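Local structure of nucleotidyltransferase-like protein (Exiguobacterium sibiricum, 3C18) at residues P17-I22 with L42-R47; E52-H57 with L67-E72; Y226-M231 with G267-S272; D235-M240 with T285-V290. The protein is of unproven function but resembles nucleotidyltransferases, joining a nucleotidyltransferase-like domain through a helical region to a probable helix-turn-helix domain. All coordinates share one frame; numbering follows the deposited sequence.

The four contacts fall into two pairs at distant ends of the chain. Contact 1 and contact 2, with centres 9 Å apart, belong to one mixed sheet of the nucleotidyltransferase-like domain: strands 40-46 and 63-71 are neighbours, and Arg47 NE meets Glu72 OE1 at 2.7 Å in a salt bridge. Contacts 3 and 4, centres 6 Å apart, share the small sheet of the helix-turn-helix domain, where Arg270 N lies 2.8 Å from Glu287 O. Between contacts 2 and 3 the nearest atoms are about 17 Å apart. The dimer brings the two ends together, since His57 from contact 2 bonds Tyr286 of the second subunit, a residue of contact 4.

Contact 1: residues P17-I22 with L42-R47; sequences PETQGI and LLVITR
A classic beta bulge interrupts the antiparallel pairing of strands 19-26 and 40-46 in the mixed sheet of the nucleotidyltransferase-like domain. Gln20 and Gly21 both face Ile45: Gln20 N donates to Ile45 O at 2.7 Å, in the carbonyl plane, while Gly21 N gives the same oxygen a weak second bond. Ile45 N answers to Gly21 O at 2.8 Å. The tight part lies here. Ile45 CD1 settles 3.7 Å from Gly21 O, against a residue with no side chain, and Tyr103, Leu104 and Leu75 pack on Ile45 from two helices. On the face carrying Thr19, Ile22 and Val44, methyl groups meet more loosely, Ile22 CG2 standing 4.3 Å from Val44 CG2, with helix 2-15 packed over them. The two threonine hydroxyls do not touch; a water bridges them, while Thr19 OG1 also bonds Tyr13 O and Thr46 OG1 bonds Asp48 N. Toward solvent, just beyond the paired strands, Glu18 and Arg47 face each other. Glu18 O is gripped twice, by Arg47 N and by Gln20 NE2, both donors lying above the carbonyl plane. That second bond helps hold the bent Gln20 chain with its amide stacked on the guanidinium of Arg47, the planes only 6° apart. Arg47 also makes a salt bridge to Glu72, and Gln20 OE1 rests over one guanidinium face, 3.5 Å from Arg47 NH2.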
# COMPACT_ATOMS: atom_id res chain seq x y z
N PRO A 17 -26.26 -19.87 -6.96
CA PRO A 17 -26.94 -19.45 -5.75
C PRO A 17 -26.18 -18.50 -4.85
O PRO A 17 -26.81 -17.84 -4.05
CB PRO A 17 -27.17 -20.78 -5.01
CG PRO A 17 -27.23 -21.78 -6.06
CD PRO A 17 -26.24 -21.34 -7.10
N GLU A 18 -24.86 -18.46 -4.99
CA GLU A 18 -23.98 -17.70 -4.07
C GLU A 18 -23.86 -16.27 -4.48
O GLU A 18 -23.34 -15.42 -3.75
CB GLU A 18 -22.58 -18.31 -3.99
CG GLU A 18 -22.56 -19.75 -3.55
CD GLU A 18 -23.06 -19.96 -2.14
OE1 GLU A 18 -23.53 -18.98 -1.48
OE2 GLU A 18 -22.99 -21.11 -1.68
N THR A 19 -24.37 -16.01 -5.66
CA THR A 19 -24.34 -14.67 -6.23
C THR A 19 -25.33 -13.78 -5.49
O THR A 19 -26.49 -14.13 -5.37
CB THR A 19 -24.69 -14.71 -7.71
OG1 THR A 19 -23.73 -15.53 -8.39
CG2 THR A 19 -24.68 -13.31 -8.29
N GLN A 20 -24.85 -12.64 -4.97
CA GLN A 20 -25.69 -11.73 -4.15
C GLN A 20 -26.16 -10.53 -4.96
O GLN A 20 -27.19 -9.92 -4.67
CB GLN A 20 -24.92 -11.23 -2.92
CG GLN A 20 -24.32 -12.34 -2.10
CD GLN A 20 -25.38 -13.28 -1.59
OE1 GLN A 20 -26.31 -12.86 -0.93
NE2 GLN A 20 -25.25 -14.57 -1.89
N GLY A 21 -25.42 -10.20 -5.99
CA GLY A 21 -25.77 -9.04 -6.80
C GLY A 21 -24.96 -8.88 -8.06
O GLY A 21 -23.85 -9.38 -8.18
N ILE A 22 -25.59 -8.22 -9.01
CA ILE A 22 -24.97 -7.88 -10.27
C ILE A 22 -25.34 -6.48 -10.65
O ILE A 22 -26.51 -6.11 -10.70
CB ILE A 22 -25.34 -8.85 -11.41
CG1 ILE A 22 -25.10 -10.31 -11.00
CG2 ILE A 22 -24.58 -8.52 -12.68
CD1 ILE A 22 -25.61 -11.27 -12.03
N LEU A 42 -19.47 -5.05 -15.62
CA LEU A 42 -20.38 -5.80 -14.78
C LEU A 42 -19.65 -6.14 -13.50
O LEU A 42 -18.54 -6.63 -13.52
CB LEU A 42 -20.80 -7.10 -15.46
CG LEU A 42 -21.77 -7.05 -16.63
CD1 LEU A 42 -21.86 -8.43 -17.27
CD2 LEU A 42 -23.14 -6.55 -16.18
N LEU A 43 -20.32 -5.89 -12.39
CA LEU A 43 -19.81 -6.21 -11.07
C LEU A 43 -20.68 -7.25 -10.45
O LEU A 43 -21.85 -7.03 -10.17
CB LEU A 43 -19.74 -4.96 -10.18
CG LEU A 43 -19.41 -5.22 -8.71
CD1 LEU A 43 -17.92 -5.63 -8.55
CD2 LEU A 43 -19.74 -3.99 -7.85
N VAL A 44 -20.08 -8.41 -10.26
CA VAL A 44 -20.77 -9.57 -9.70
C VAL A 44 -20.27 -9.79 -8.29
O VAL A 44 -19.09 -10.00 -8.08
CB VAL A 44 -20.49 -10.87 -10.56
CG1 VAL A 44 -21.23 -12.05 -10.01
CG2 VAL A 44 -20.87 -10.63 -12.05
N ILE A 45 -21.18 -9.68 -7.31
CA ILE A 45 -20.84 -9.94 -5.91
C ILE A 45 -21.32 -11.33 -5.53
O ILE A 45 -22.49 -11.70 -5.73
CB ILE A 45 -21.36 -8.91 -4.93
CG1 ILE A 45 -20.88 -7.51 -5.34
CG2 ILE A 45 -20.77 -9.20 -3.51
CD1 ILE A 45 -21.77 -6.84 -6.39
N THR A 46 -20.39 -12.08 -4.96
CA THR A 46 -20.57 -13.49 -4.73
C THR A 46 -19.98 -13.98 -3.40
O THR A 46 -19.05 -13.38 -2.85
CB THR A 46 -19.88 -14.25 -5.91
OG1 THR A 46 -20.17 -15.64 -5.84
CG2 THR A 46 -18.41 -14.05 -5.88
N ARG A 47 -20.55 -15.07 -2.90
CA ARG A 47 -20.05 -15.75 -1.71
C ARG A 47 -19.35 -17.02 -2.10
O ARG A 47 -19.00 -17.83 -1.26
CB ARG A 47 -21.16 -16.06 -0.73
CG ARG A 47 -21.73 -14.87 -0.09
CD ARG A 47 -22.83 -15.23 0.87
NE ARG A 47 -23.50 -14.03 1.32
CZ ARG A 47 -24.63 -14.00 2.01
NH1 ARG A 47 -25.23 -15.13 2.34
NH2 ARG A 47 -25.16 -12.84 2.38
O HOH W 1 -21.01 -15.78 -8.42

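Contact 2: residues E52-H57 with L67-E72; sequences EWTVKH and LHLVHE
Strands 53-60 and 63-71 form a regular antiparallel beta hairpin, their short segments inclined at 162°, with Thr54-Leu69 and Lys56-Leu67 as hydrogen-bonded pairs and a further bond from His71 N to Glu52 O where strand 63-71 gives way to a helix. The Thr54 N to Leu69 O bond, 2.8 Å long, runs nearly along the carbonyl axis. On the face of Trp53, Val55, His68 and Val70, the side chains form a polar and apolar cluster. Trp53 CG is anti to the backbone N (chi1 160°), and the indole runs beside the imidazole of His68, pointing the same way. The rings meet rim to rim with planes 34° apart: Trp53 NE1 donates to His68 ND1 at 3.2 Å, almost straight and within the indole plane but tilted from that of the imidazole. Accepting this bond implies that ND1 carries no proton, and His68 NE2 is bonded in turn to Asp36. Held at both nitrogens, the ring presents one face to Val55, whose CG2 sits 3.8 Å from its centroid in a CH-pi contact. Trp90 meets His68 edge-to-face, and Trp78 does so with Trp53. On the other face Thr54 CG2 lies against Leu69 CB at 3.8 Å, while Thr54 OG1 reaches across the dimer interface to Glu245 of the second subunit. The tightest apolar touch is at the indole edge, where, in the conformer of Val70 given here, its CG2 comes within 3.3 Å of Trp53 CD1.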
# COMPACT_ATOMS: atom_id res chain seq x y z
N GLU A 52 -11.83 -14.36 -4.39
CA GLU A 52 -11.41 -13.18 -3.68
C GLU A 52 -11.84 -12.00 -4.57
O GLU A 52 -12.81 -11.29 -4.32
CB GLU A 52 -9.89 -13.22 -3.52
CG GLU A 52 -9.39 -12.53 -2.26
CD GLU A 52 -9.37 -13.49 -1.05
OE1 GLU A 52 -8.65 -14.53 -1.13
OE2 GLU A 52 -10.05 -13.20 -0.02
N TRP A 53 -11.04 -11.77 -5.61
CA TRP A 53 -11.42 -10.83 -6.67
C TRP A 53 -10.74 -11.23 -7.98
O TRP A 53 -9.54 -11.49 -8.01
CB TRP A 53 -11.02 -9.41 -6.29
CG TRP A 53 -10.93 -8.48 -7.44
CD1 TRP A 53 -11.98 -7.96 -8.17
CD2 TRP A 53 -9.75 -7.95 -8.03
NE1 TRP A 53 -11.51 -7.16 -9.18
CE2 TRP A 53 -10.15 -7.14 -9.12
CE3 TRP A 53 -8.39 -8.07 -7.75
CZ2 TRP A 53 -9.24 -6.45 -9.92
CZ3 TRP A 53 -7.50 -7.40 -8.55
CH2 TRP A 53 -7.93 -6.57 -9.61
N THR A 54 -11.52 -11.28 -9.03
CA THR A 54 -10.97 -11.62 -10.37
C THR A 54 -11.70 -10.87 -11.46
O THR A 54 -12.71 -10.18 -11.21
CB THR A 54 -10.91 -13.16 -10.67
OG1 THR A 54 -10.13 -13.40 -11.87
CG2 THR A 54 -12.31 -13.78 -10.79
N VAL A 55 -11.14 -10.95 -12.65
CA VAL A 55 -11.68 -10.22 -13.83
C VAL A 55 -11.70 -11.12 -15.07
O VAL A 55 -10.82 -11.94 -15.28
CB VAL A 55 -10.89 -8.98 -14.16
CG1 VAL A 55 -11.51 -8.24 -15.38
CG2 VAL A 55 -10.74 -8.09 -12.94
N LYS A 56 -12.74 -10.93 -15.85
CA LYS A 56 -12.95 -11.64 -17.12
C LYS A 56 -13.35 -10.59 -18.17
O LYS A 56 -14.01 -9.63 -17.85
CB LYS A 56 -14.08 -12.66 -16.96
CG LYS A 56 -13.91 -13.58 -15.75
CD LYS A 56 -15.01 -14.63 -15.68
CE LYS A 56 -14.98 -15.42 -14.35
NZ LYS A 56 -15.75 -16.72 -14.32
N HIS A 57 -12.88 -10.77 -19.39
CA HIS A 57 -13.14 -9.85 -20.53
C HIS A 57 -13.82 -10.56 -21.69
O HIS A 57 -13.34 -11.57 -22.17
CB HIS A 57 -11.85 -9.23 -21.09
CG HIS A 57 -11.26 -8.18 -20.22
ND1 HIS A 57 -9.99 -7.67 -20.44
CD2 HIS A 57 -11.73 -7.57 -19.11
CE1 HIS A 57 -9.73 -6.76 -19.51
NE2 HIS A 57 -10.78 -6.67 -18.71
N LEU A 67 -15.93 -7.99 -16.70
CA LEU A 67 -16.60 -8.54 -15.55
C LEU A 67 -15.67 -8.65 -14.34
O LEU A 67 -14.66 -9.38 -14.35
CB LEU A 67 -17.22 -9.88 -15.91
CG LEU A 67 -18.22 -10.47 -14.94
CD1 LEU A 67 -19.24 -11.29 -15.65
CD2 LEU A 67 -17.48 -11.29 -13.89
N HIS A 68 -16.04 -7.90 -13.30
CA HIS A 68 -15.40 -7.98 -11.99
C HIS A 68 -16.19 -8.88 -11.05
O HIS A 68 -17.34 -8.63 -10.76
CB HIS A 68 -15.19 -6.59 -11.39
CG HIS A 68 -14.07 -5.82 -12.05
ND1 HIS A 68 -12.96 -5.39 -11.37
CD2 HIS A 68 -13.89 -5.44 -13.34
CE1 HIS A 68 -12.14 -4.76 -12.20
NE2 HIS A 68 -12.68 -4.78 -13.41
N LEU A 69 -15.53 -9.96 -10.64
CA LEU A 69 -16.08 -10.96 -9.74
C LEU A 69 -15.38 -10.74 -8.40
O LEU A 69 -14.16 -10.88 -8.32
CB LEU A 69 -15.80 -12.39 -10.26
CG LEU A 69 -16.51 -13.53 -9.52
CD1 LEU A 69 -18.02 -13.38 -9.58
CD2 LEU A 69 -16.10 -14.87 -10.08
N VAL A 70 -16.16 -10.34 -7.40
CA VAL A 70 -15.63 -10.01 -6.07
C VAL A 70 -16.40 -10.68 -4.96
O VAL A 70 -17.61 -10.75 -5.00
CB VAL A 70 -15.71 -8.50 -5.83
CG1 VAL A 70 -15.08 -8.13 -4.50
CG2 VAL A 70 -15.02 -7.76 -6.98
N HIS A 71 -15.68 -11.18 -3.98
CA HIS A 71 -16.35 -11.80 -2.81
C HIS A 71 -16.96 -10.71 -1.95
O HIS A 71 -16.37 -9.65 -1.77
CB HIS A 71 -15.35 -12.62 -1.98
CG HIS A 71 -16.01 -13.54 -1.01
ND1 HIS A 71 -16.61 -13.08 0.14
CD2 HIS A 71 -16.21 -14.88 -1.03
CE1 HIS A 71 -17.13 -14.10 0.80
NE2 HIS A 71 -16.88 -15.21 0.12
N GLU A 72 -18.13 -11.00 -1.42
CA GLU A 72 -18.89 -10.05 -0.59
C GLU A 72 -18.08 -9.47 0.56
O GLU A 72 -18.29 -8.34 0.94
CB GLU A 72 -20.15 -10.72 -0.04
CG GLU A 72 -21.01 -9.80 0.78
CD GLU A 72 -22.28 -10.46 1.30
OE1 GLU A 72 -22.57 -11.58 0.88
OE2 GLU A 72 -22.99 -9.85 2.13

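Contact 3: residues Y226-M231 with G267-S272; sequences YLFEVM and GLIRIS
Phe228 and Ile269 carry most of this helix-to-strand packing, with Leu268 next in weight. The Phe228 ring leaves helix 220-231 with CG beside the backbone N (chi1 -57°) and pushes its far end between two side chains of the other segment. Its CZ lies 3.8 Å from Leu268 CB, the two side chains crossing at about a right angle, while CE1 meets Ile269 CG1 at 3.9 Å in an oblique crossing. Ile269 keeps its chain extended (chi2 174°), which carries CD1 on to a second partner: the selenium of Met231, a selenomethionine, at 4.1 Å. Leu227 CD2 adds a looser touch on the same methyl. Contact between the segments is thus wholly apolar, and its buried surface is modest. An alanine in place of Phe228 would probably loosen the helix against Leu268 and Ile269, since the ring atoms that meet both would be gone. Gly267 ends helix 253-265 in a Schellman motif, turning the chain toward strand 269-275. Within the helix-turn-helix domain, Phe263 of helix 253-265 meets Phe228 edge-to-face and also packs on Ile269, while Met231 extends the packing to Tyr286 and Pro288 on the neighbouring strand 281-288.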
# COMPACT_ATOMS: atom_id res chain seq x y z
N TYR A 226 -9.88 5.45 17.92
CA TYR A 226 -10.28 4.05 17.63
C TYR A 226 -9.50 3.08 18.49
O TYR A 226 -10.05 2.16 19.06
CB TYR A 226 -10.08 3.74 16.16
CG TYR A 226 -10.50 2.34 15.76
CD1 TYR A 226 -11.79 2.07 15.35
CD2 TYR A 226 -9.60 1.31 15.76
CE1 TYR A 226 -12.16 0.82 14.96
CE2 TYR A 226 -9.97 0.04 15.39
CZ TYR A 226 -11.25 -0.19 14.99
OH TYR A 226 -11.61 -1.46 14.63
N LEU A 227 -8.21 3.32 18.61
CA LEU A 227 -7.33 2.45 19.41
C LEU A 227 -7.75 2.53 20.87
O LEU A 227 -8.07 1.53 21.50
CB LEU A 227 -5.85 2.88 19.24
CG LEU A 227 -4.79 2.12 20.04
CD1 LEU A 227 -4.81 0.61 19.63
CD2 LEU A 227 -3.37 2.71 19.79
N PHE A 228 -7.92 3.73 21.38
CA PHE A 228 -8.24 3.91 22.82
C PHE A 228 -9.56 3.26 23.20
O PHE A 228 -9.69 2.62 24.23
CB PHE A 228 -8.29 5.38 23.21
CG PHE A 228 -7.03 6.12 22.91
CD1 PHE A 228 -5.83 5.46 22.93
CD2 PHE A 228 -7.06 7.49 22.68
CE1 PHE A 228 -4.65 6.14 22.69
CE2 PHE A 228 -5.89 8.17 22.40
CZ PHE A 228 -4.69 7.48 22.41
N GLU A 229 -10.51 3.34 22.30
CA GLU A 229 -11.84 2.79 22.55
C GLU A 229 -11.75 1.28 22.61
O GLU A 229 -12.37 0.65 23.46
CB GLU A 229 -12.83 3.18 21.46
CG GLU A 229 -14.26 2.63 21.66
N VAL A 230 -10.97 0.69 21.71
CA VAL A 230 -10.80 -0.78 21.73
C VAL A 230 -10.10 -1.17 23.04
O VAL A 230 -10.45 -2.15 23.70
CB VAL A 230 -10.01 -1.31 20.51
CG1 VAL A 230 -9.50 -2.76 20.75
CG2 VAL A 230 -10.87 -1.25 19.28
N MSE A 231 -9.11 -0.38 23.43
CA MSE A 231 -8.31 -0.70 24.62
C MSE A 231 -9.13 -0.63 25.89
O MSE A 231 -8.96 -1.44 26.82
CB MSE A 231 -7.09 0.18 24.72
CG MSE A 231 -6.03 -0.21 23.75
SE MSE A 231 -4.47 0.95 23.76
CE MSE A 231 -3.55 0.22 25.30
N GLY A 267 1.52 11.24 26.38
CA GLY A 267 0.87 11.05 27.67
C GLY A 267 -0.48 10.40 27.62
O GLY A 267 -1.18 10.40 28.61
N LEU A 268 -0.84 9.80 26.49
CA LEU A 268 -2.19 9.21 26.33
C LEU A 268 -2.25 7.71 26.61
O LEU A 268 -3.31 7.12 26.77
CB LEU A 268 -2.69 9.47 24.92
CG LEU A 268 -2.95 10.95 24.63
CD1 LEU A 268 -3.24 11.15 23.13
CD2 LEU A 268 -4.10 11.43 25.49
N ILE A 269 -1.07 7.11 26.65
CA ILE A 269 -0.92 5.70 26.97
C ILE A 269 0.14 5.58 28.02
O ILE A 269 1.16 6.28 28.00
CB ILE A 269 -0.58 4.82 25.73
CG1 ILE A 269 -1.83 4.50 24.91
CG2 ILE A 269 0.00 3.47 26.17
CD1 ILE A 269 -1.52 3.75 23.61
N ARG A 270 -0.12 4.71 28.98
CA ARG A 270 0.79 4.45 30.09
C ARG A 270 1.51 3.15 29.93
O ARG A 270 0.92 2.13 29.81
CB ARG A 270 0.01 4.42 31.43
CG ARG A 270 0.89 4.21 32.67
CD ARG A 270 0.14 4.53 33.99
NE ARG A 270 -1.26 4.13 33.89
CZ ARG A 270 -2.28 4.98 33.87
NH1 ARG A 270 -2.06 6.29 33.99
NH2 ARG A 270 -3.52 4.51 33.76
N ILE A 271 2.83 3.21 29.97
CA ILE A 271 3.69 2.01 29.86
C ILE A 271 4.13 1.49 31.23
O ILE A 271 4.57 2.24 32.09
CB ILE A 271 4.94 2.28 28.93
CG1 ILE A 271 5.69 0.99 28.69
CG2 ILE A 271 5.85 3.31 29.52
CD1 ILE A 271 6.76 1.09 27.63
N SER A 272 3.97 0.19 31.42
CA SER A 272 4.42 -0.47 32.60
C SER A 272 4.95 -1.85 32.30
O SER A 272 5.00 -2.29 31.19
CB SER A 272 3.28 -0.58 33.63
OG SER A 272 2.19 -1.32 33.10

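Contact 4: residues D235-M240 with T285-V290; sequences DRPWTM and TYEPVV
Thr285 opens the contact by laying its side chain against Pro237, with Thr285 CB 3.6 Å from Pro237 CB. Its hydroxyl, in the crowded position between backbone N and carbonyl carbon, bonds Ser272 OG on the adjacent strand. Tyr286 then makes both backbone bonds to Trp238, each in the plane of the accepting carbonyl. Tyr286 N reaches Trp238 O at 2.8 Å, and Trp238 N returns to Tyr286 O at 2.8 Å along a straighter path (168°). The tyrosine ring, with CG beside the backbone N (chi1 -53°), extends past Trp238 O to Met240, a selenomethionine whose bent chain brings CE within 3.9 Å of Tyr286 CE2. Beyond the ring, Tyr286 OH bonds His57 of the second subunit. A leucine in place of Tyr286 would probably weaken the dimer contact here, through loss of the hydroxyl, and leave Met240 less well packed. Glu287 keeps an extended chain that passes obliquely by the proline ring, OE1 standing 3.7 Å from Pro237 CG; a long, weak ion pair joins it to Arg270. Trp238, meanwhile, sends NE1 to the carbonyl of Met231 at the end of helix 220-231. The short, weakly bonded strand 238-239 thus edges a three-stranded antiparallel sheet whose other members, 269-275 and 281-288, form a hairpin following helix 253-265, a topology consistent with a winged helix-turn-helix domain.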
# COMPACT_ATOMS: atom_id res chain seq x y z
N ASP A 235 -10.42 -3.56 31.45
CA ASP A 235 -10.12 -2.68 32.56
C ASP A 235 -8.72 -2.82 33.10
O ASP A 235 -8.41 -2.36 34.18
CB ASP A 235 -11.14 -2.89 33.68
CG ASP A 235 -11.46 -1.59 34.40
OD1 ASP A 235 -11.15 -0.51 33.83
OD2 ASP A 235 -12.01 -1.66 35.54
N ARG A 236 -7.83 -3.36 32.28
CA ARG A 236 -6.44 -3.60 32.70
C ARG A 236 -5.53 -3.45 31.52
O ARG A 236 -5.96 -3.34 30.41
CB ARG A 236 -6.35 -5.01 33.27
CG ARG A 236 -6.67 -6.01 32.26
CD ARG A 236 -6.78 -7.39 32.82
NE ARG A 236 -7.29 -8.25 31.75
CZ ARG A 236 -8.58 -8.32 31.43
NH1 ARG A 236 -9.48 -7.60 32.09
NH2 ARG A 236 -8.96 -9.09 30.44
N PRO A 237 -4.24 -3.42 31.76
CA PRO A 237 -3.35 -3.15 30.64
C PRO A 237 -3.30 -4.30 29.68
O PRO A 237 -3.70 -5.40 30.00
CB PRO A 237 -2.01 -2.95 31.33
CG PRO A 237 -2.34 -2.59 32.71
CD PRO A 237 -3.56 -3.36 33.04
N TRP A 238 -2.78 -4.00 28.49
CA TRP A 238 -2.60 -4.95 27.42
C TRP A 238 -1.16 -5.22 27.18
O TRP A 238 -0.34 -4.29 27.25
CB TRP A 238 -3.10 -4.37 26.13
CG TRP A 238 -4.54 -4.06 26.05
CD1 TRP A 238 -5.20 -3.06 26.70
CD2 TRP A 238 -5.48 -4.68 25.19
NE1 TRP A 238 -6.52 -3.06 26.31
CE2 TRP A 238 -6.72 -4.06 25.41
CE3 TRP A 238 -5.42 -5.71 24.27
CZ2 TRP A 238 -7.86 -4.40 24.71
CZ3 TRP A 238 -6.56 -6.07 23.59
CH2 TRP A 238 -7.77 -5.41 23.81
N THR A 239 -0.82 -6.47 26.85
CA THR A 239 0.54 -6.73 26.35
C THR A 239 0.53 -6.35 24.86
O THR A 239 -0.50 -6.28 24.24
CB THR A 239 0.94 -8.20 26.49
OG1 THR A 239 0.08 -8.99 25.67
CG2 THR A 239 0.86 -8.67 27.91
N MSE A 240 1.70 -6.14 24.27
CA MSE A 240 1.78 -5.85 22.84
C MSE A 240 1.19 -6.99 22.05
O MSE A 240 0.43 -6.80 21.12
CB MSE A 240 3.23 -5.64 22.39
CG MSE A 240 3.42 -5.37 20.90
SE MSE A 240 2.30 -3.91 20.22
CE MSE A 240 3.02 -2.34 21.10
N THR A 285 3.41 -3.68 29.26
CA THR A 285 1.96 -3.52 29.20
C THR A 285 1.59 -2.06 29.01
O THR A 285 2.39 -1.15 29.31
CB THR A 285 1.25 -4.11 30.45
OG1 THR A 285 1.57 -3.33 31.60
CG2 THR A 285 1.68 -5.54 30.71
N TYR A 286 0.46 -1.88 28.36
CA TYR A 286 -0.00 -0.58 27.89
C TYR A 286 -1.44 -0.35 28.25
O TYR A 286 -2.29 -1.27 28.18
CB TYR A 286 0.12 -0.50 26.38
CG TYR A 286 1.49 -0.84 25.88
CD1 TYR A 286 2.50 0.08 25.91
CD2 TYR A 286 1.80 -2.11 25.42
CE1 TYR A 286 3.77 -0.23 25.46
CE2 TYR A 286 3.07 -2.43 24.96
CZ TYR A 286 4.05 -1.46 24.98
OH TYR A 286 5.34 -1.72 24.54
N GLU A 287 -1.72 0.88 28.65
CA GLU A 287 -3.08 1.20 29.09
C GLU A 287 -3.42 2.65 28.73
O GLU A 287 -2.60 3.51 28.94
CB GLU A 287 -3.17 1.04 30.61
CG GLU A 287 -4.58 0.91 31.15
CD GLU A 287 -4.60 0.65 32.66
OE1 GLU A 287 -3.55 0.90 33.32
OE2 GLU A 287 -5.65 0.17 33.17
N PRO A 288 -4.62 2.89 28.20
CA PRO A 288 -4.95 4.29 27.94
C PRO A 288 -5.12 5.06 29.24
O PRO A 288 -5.69 4.56 30.21
CB PRO A 288 -6.27 4.23 27.17
CG PRO A 288 -6.62 2.78 27.03
CD PRO A 288 -5.77 2.01 28.01
N VAL A 289 -4.56 6.25 29.24
CA VAL A 289 -4.62 7.16 30.38
C VAL A 289 -5.96 7.88 30.40
O VAL A 289 -6.58 8.15 29.35
CB VAL A 289 -3.46 8.18 30.36
CG1 VAL A 289 -3.68 9.27 31.37
CG2 VAL A 289 -2.17 7.47 30.62
N VAL A 290 -6.38 8.20 31.61
CA VAL A 290 -7.63 8.95 31.85
C VAL A 290 -8.80 7.99 31.82
O VAL A 290 -9.35 7.65 32.87
CB VAL A 290 -7.88 10.04 30.78
OXT VAL A 290 -9.18 7.54 30.74